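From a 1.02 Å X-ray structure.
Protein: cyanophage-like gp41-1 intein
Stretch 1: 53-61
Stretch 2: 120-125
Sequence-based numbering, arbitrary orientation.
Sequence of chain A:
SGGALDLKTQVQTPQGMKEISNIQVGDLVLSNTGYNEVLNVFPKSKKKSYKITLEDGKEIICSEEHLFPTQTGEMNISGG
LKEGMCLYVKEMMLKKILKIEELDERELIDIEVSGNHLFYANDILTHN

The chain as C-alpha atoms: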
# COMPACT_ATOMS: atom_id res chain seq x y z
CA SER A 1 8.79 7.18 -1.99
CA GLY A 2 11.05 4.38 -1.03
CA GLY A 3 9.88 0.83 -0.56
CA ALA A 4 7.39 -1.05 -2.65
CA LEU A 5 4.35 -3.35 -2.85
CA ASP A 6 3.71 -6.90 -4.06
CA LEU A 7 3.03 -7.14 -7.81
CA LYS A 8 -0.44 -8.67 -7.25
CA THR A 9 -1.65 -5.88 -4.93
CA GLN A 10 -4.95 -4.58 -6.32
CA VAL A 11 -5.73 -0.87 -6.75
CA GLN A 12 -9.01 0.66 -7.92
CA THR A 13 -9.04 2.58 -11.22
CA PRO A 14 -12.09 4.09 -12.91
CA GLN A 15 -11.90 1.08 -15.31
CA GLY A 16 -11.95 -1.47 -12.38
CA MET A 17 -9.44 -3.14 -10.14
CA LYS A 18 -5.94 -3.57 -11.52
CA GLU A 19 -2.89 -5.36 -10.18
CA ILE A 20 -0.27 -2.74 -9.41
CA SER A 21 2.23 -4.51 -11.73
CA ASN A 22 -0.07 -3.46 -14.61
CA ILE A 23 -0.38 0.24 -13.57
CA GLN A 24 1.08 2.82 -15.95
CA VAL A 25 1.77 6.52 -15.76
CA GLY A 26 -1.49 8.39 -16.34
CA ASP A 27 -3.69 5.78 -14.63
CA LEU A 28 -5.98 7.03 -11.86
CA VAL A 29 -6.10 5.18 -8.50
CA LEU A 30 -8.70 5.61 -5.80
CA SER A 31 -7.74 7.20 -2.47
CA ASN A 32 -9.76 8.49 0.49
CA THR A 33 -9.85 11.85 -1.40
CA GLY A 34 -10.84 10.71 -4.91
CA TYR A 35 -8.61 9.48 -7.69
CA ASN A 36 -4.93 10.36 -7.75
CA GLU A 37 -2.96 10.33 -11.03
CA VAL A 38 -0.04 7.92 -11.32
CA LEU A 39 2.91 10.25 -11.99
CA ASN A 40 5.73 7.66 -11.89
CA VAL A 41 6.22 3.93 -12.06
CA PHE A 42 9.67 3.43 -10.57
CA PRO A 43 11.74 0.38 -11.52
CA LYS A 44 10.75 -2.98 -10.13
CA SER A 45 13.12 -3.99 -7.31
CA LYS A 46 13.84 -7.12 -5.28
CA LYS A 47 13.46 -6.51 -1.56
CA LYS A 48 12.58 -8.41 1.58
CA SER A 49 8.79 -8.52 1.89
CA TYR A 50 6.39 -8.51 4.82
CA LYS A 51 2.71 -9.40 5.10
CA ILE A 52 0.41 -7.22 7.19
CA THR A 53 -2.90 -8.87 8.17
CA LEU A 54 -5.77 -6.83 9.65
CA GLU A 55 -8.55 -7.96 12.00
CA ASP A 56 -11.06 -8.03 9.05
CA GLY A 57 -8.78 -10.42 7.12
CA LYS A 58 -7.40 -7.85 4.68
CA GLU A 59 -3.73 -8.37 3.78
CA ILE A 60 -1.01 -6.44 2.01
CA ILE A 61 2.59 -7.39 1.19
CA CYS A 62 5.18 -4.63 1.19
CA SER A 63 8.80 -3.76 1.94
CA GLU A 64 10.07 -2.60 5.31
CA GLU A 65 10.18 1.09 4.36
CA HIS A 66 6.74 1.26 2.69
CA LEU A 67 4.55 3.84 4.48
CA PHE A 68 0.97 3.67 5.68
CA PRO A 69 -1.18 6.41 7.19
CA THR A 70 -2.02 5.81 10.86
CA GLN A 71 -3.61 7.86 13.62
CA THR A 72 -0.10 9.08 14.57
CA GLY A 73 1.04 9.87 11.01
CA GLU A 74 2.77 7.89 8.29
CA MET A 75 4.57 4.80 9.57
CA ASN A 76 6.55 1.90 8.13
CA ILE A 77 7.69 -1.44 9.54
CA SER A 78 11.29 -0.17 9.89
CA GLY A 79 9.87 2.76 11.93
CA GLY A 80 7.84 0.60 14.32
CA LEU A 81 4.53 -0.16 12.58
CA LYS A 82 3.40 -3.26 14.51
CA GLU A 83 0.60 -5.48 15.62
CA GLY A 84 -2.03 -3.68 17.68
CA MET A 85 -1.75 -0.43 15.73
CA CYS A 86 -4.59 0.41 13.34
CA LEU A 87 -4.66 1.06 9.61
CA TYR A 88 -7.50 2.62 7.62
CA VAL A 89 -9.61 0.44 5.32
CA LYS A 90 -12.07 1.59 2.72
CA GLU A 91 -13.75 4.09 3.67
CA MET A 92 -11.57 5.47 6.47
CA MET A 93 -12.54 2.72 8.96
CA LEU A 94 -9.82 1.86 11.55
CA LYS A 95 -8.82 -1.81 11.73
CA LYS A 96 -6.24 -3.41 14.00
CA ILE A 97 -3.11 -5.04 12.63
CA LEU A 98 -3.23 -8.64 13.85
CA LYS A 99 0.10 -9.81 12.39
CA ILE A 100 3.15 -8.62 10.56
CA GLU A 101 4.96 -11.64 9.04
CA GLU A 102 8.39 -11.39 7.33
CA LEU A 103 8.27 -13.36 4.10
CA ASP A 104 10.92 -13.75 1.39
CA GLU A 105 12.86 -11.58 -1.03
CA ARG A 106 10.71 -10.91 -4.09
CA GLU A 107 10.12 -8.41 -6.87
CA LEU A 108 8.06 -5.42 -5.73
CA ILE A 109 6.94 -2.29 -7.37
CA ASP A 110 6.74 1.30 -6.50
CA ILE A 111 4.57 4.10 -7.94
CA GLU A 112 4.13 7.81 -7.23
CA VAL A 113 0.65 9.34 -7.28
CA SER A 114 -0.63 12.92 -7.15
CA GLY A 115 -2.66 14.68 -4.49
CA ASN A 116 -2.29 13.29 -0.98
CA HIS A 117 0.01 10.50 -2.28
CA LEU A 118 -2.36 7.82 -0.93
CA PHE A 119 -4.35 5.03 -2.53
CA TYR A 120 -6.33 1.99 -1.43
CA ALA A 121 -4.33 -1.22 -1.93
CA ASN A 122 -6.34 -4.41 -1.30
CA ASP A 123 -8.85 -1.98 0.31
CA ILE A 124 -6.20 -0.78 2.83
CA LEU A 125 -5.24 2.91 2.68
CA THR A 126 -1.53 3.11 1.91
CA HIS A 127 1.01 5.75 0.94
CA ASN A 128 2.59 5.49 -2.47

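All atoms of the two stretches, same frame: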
# COMPACT_ATOMS: atom_id res chain seq x y z
N THR A 53 -1.54 -8.33 8.13
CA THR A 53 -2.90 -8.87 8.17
C THR A 53 -3.73 -8.09 9.18
O THR A 53 -3.29 -7.95 10.35
CB THR A 53 -2.92 -10.36 8.53
OG1 THR A 53 -2.07 -11.07 7.62
CG2 THR A 53 -4.32 -10.94 8.51
N LEU A 54 -4.89 -7.59 8.78
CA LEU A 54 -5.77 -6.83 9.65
C LEU A 54 -6.85 -7.73 10.24
O LEU A 54 -7.09 -8.86 9.81
CB LEU A 54 -6.43 -5.69 8.87
CG LEU A 54 -5.46 -4.74 8.16
CD1 LEU A 54 -6.22 -3.62 7.55
CD2 LEU A 54 -4.36 -4.23 9.09
N GLU A 55 -7.55 -7.18 11.23
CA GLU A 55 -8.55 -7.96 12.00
C GLU A 55 -9.76 -8.33 11.13
O GLU A 55 -10.51 -9.24 11.55
CB GLU A 55 -8.96 -7.22 13.25
CG GLU A 55 -9.64 -5.94 12.97
CD GLU A 55 -10.14 -5.20 14.20
OE1 GLU A 55 -10.59 -5.87 15.18
OE2 GLU A 55 -9.96 -3.97 14.28
N ASP A 56 -9.99 -7.68 10.00
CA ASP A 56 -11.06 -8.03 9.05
C ASP A 56 -10.54 -8.98 7.96
O ASP A 56 -11.29 -9.23 6.98
CB ASP A 56 -11.71 -6.80 8.48
CG ASP A 56 -10.76 -5.96 7.67
OD1 ASP A 56 -9.58 -6.34 7.51
OD2 ASP A 56 -11.23 -4.88 7.18
N GLY A 57 -9.34 -9.49 8.10
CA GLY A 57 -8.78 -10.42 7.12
C GLY A 57 -7.95 -9.77 6.04
O GLY A 57 -7.20 -10.48 5.36
N LYS A 58 -8.10 -8.47 5.81
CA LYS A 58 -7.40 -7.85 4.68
C LYS A 58 -5.89 -7.97 4.88
O LYS A 58 -5.38 -7.84 5.99
CB LYS A 58 -7.82 -6.40 4.52
CG LYS A 58 -9.26 -6.18 4.17
CD LYS A 58 -9.58 -4.74 3.99
CE LYS A 58 -10.99 -4.40 3.60
NZ LYS A 58 -11.99 -4.90 4.55
N GLU A 59 -5.19 -8.19 3.77
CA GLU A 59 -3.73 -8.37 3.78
C GLU A 59 -3.09 -7.48 2.75
O GLU A 59 -3.68 -7.21 1.68
CB GLU A 59 -3.36 -9.82 3.40
CG GLU A 59 -3.71 -10.89 4.35
CD GLU A 59 -3.50 -12.28 3.72
OE1 GLU A 59 -2.70 -12.43 2.72
OE2 GLU A 59 -4.01 -13.19 4.27
N ILE A 60 -1.85 -7.13 3.00
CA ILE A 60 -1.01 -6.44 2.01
C ILE A 60 0.42 -6.89 2.22
O ILE A 60 0.83 -7.11 3.37
CB ILE A 60 -1.20 -4.92 2.08
CG1 ILE A 60 -0.47 -4.21 1.00
CG2 ILE A 60 -0.79 -4.39 3.42
CD1 ILE A 60 -0.94 -2.74 0.82
N ILE A 61 1.16 -6.99 1.15
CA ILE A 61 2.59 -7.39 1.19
C ILE A 61 3.40 -6.20 0.69
O ILE A 61 3.17 -5.68 -0.41
CB ILE A 61 2.82 -8.67 0.38
CG1 ILE A 61 2.16 -9.86 1.10
CG2 ILE A 61 4.31 -8.92 0.19
CD1 ILE A 61 2.19 -11.12 0.29
N TYR A 120 -5.92 3.27 -2.02
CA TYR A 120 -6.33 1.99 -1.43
C TYR A 120 -5.66 0.84 -2.19
O TYR A 120 -5.68 0.76 -3.42
CB TYR A 120 -7.85 1.84 -1.51
CG TYR A 120 -8.59 2.72 -0.51
CD1 TYR A 120 -8.52 2.47 0.84
CD2 TYR A 120 -9.35 3.82 -0.90
CE1 TYR A 120 -9.17 3.23 1.79
CE2 TYR A 120 -10.03 4.60 0.05
CZ TYR A 120 -9.93 4.30 1.39
OH TYR A 120 -10.57 5.02 2.39
N ALA A 121 -5.08 -0.06 -1.43
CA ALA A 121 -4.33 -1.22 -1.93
C ALA A 121 -4.90 -2.43 -1.22
O ALA A 121 -4.82 -2.50 0.02
CB ALA A 121 -2.86 -1.02 -1.65
N ASN A 122 -5.55 -3.32 -1.95
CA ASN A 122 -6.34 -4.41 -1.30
C ASN A 122 -7.31 -3.82 -0.27
O ASN A 122 -7.55 -4.42 0.79
CB ASN A 122 -5.45 -5.46 -0.68
CG ASN A 122 -4.52 -6.10 -1.67
OD1 ASN A 122 -4.75 -6.11 -2.87
ND2 ASN A 122 -3.47 -6.68 -1.17
N ASP A 123 -7.86 -2.65 -0.55
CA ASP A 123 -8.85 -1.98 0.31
C ASP A 123 -8.25 -1.44 1.61
O ASP A 123 -9.00 -1.03 2.49
CB ASP A 123 -10.08 -2.83 0.58
CG ASP A 123 -10.89 -3.13 -0.64
OD1 ASP A 123 -11.03 -2.24 -1.46
OD2 ASP A 123 -11.44 -4.25 -0.72
N ILE A 124 -6.92 -1.38 1.70
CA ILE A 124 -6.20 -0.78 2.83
C ILE A 124 -5.61 0.54 2.34
O ILE A 124 -4.95 0.58 1.32
CB ILE A 124 -5.08 -1.72 3.33
CG1 ILE A 124 -5.65 -3.07 3.76
CG2 ILE A 124 -4.29 -1.05 4.44
CD1 ILE A 124 -4.61 -4.10 4.11
N LEU A 125 -5.82 1.62 3.09
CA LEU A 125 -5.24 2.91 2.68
C LEU A 125 -3.74 2.86 2.90
O LEU A 125 -3.24 2.59 4.01
CB LEU A 125 -5.88 4.03 3.47
CG LEU A 125 -5.58 5.43 2.93
CD1 LEU A 125 -6.13 5.67 1.53
CD2 LEU A 125 -6.18 6.46 3.89
O HOH W 1 -0.25 -7.06 -1.38

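Each stretch is a hairpin, and the two meet through side chains; no backbone-to-backbone hydrogen bond joins them. In the first, a type I turn runs from Leu-54 to Gly-57, and the strands around it are tied by Leu-54 N to Lys-58 O (2.8 Å), with Gly-57 N reaching Leu-54 O at 2.9 Å inside the turn. Gly-57 suits its position because, at phi 93° and psi -19°, a CB would be jammed against the preceding carbonyl oxygen. The second hairpin is tighter: a type I' turn from Ala-121 to Ile-124, closed by Ala-121 N to Ile-124 O (2.8 Å) and Ile-124 N to Ala-121 O (2.9 Å). Asn-122 and Asp-123 occupy its corners with positive phi, a conformation that asparagine, and to a lesser degree aspartate, tolerates better than most residues.

The principal bump is Ile-124. Its side chain extends toward the first hairpin, and the tip, CD1, enters a hollow lined by Leu-54, Lys-58, Glu-59 and Ile-60. CD1 lies 3.8 Å from Leu-54 CD1, 3.9 Å from Ile-60 CG2, 4.0 Å from Lys-58 CB and 3.9 Å from the backbone carbon C of Glu-59. These are van der Waals distances on several sides of one methyl group, so the slender end of an isoleucine fits the space closely. Ile-60 answers with a bump of its own: while CG2 helps to line the hollow, CD1 reaches the small methyl of Ala-121, 3.6 Å from its CB. The short alanine side chain lets the isoleucine come close to the strand.

Polar chemistry borders this apolar center. Asn-122 directs its amide ND2 to Glu-59 O, 2.9 Å away with an N-H...O angle of 153°, the one direct hydrogen bond between the stretches. Glu-59 contributes through its backbone, since its CA-to-CB bond points away from the second hairpin. A water extends the link, accepting from Ile-61 N at 2.9 Å and, weakly, from Asn-122 ND2 at 3.2 Å.

Lys-58 uses its length differently. Its aliphatic chain lies along the turn of the second hairpin, with CE 3.5 Å from Asp-123 CB and CD 3.8 Å from Asn-122 O. The charge is satisfied within its own hairpin: NZ forms a salt bridge with Asp-56 OD2 at 2.7 Å, while Asp-56 OD1 accepts from Lys-58 N at 3.1 Å. Asp-56 thus braces the lysine at both ends, and the methylenes between cover the neighboring turn.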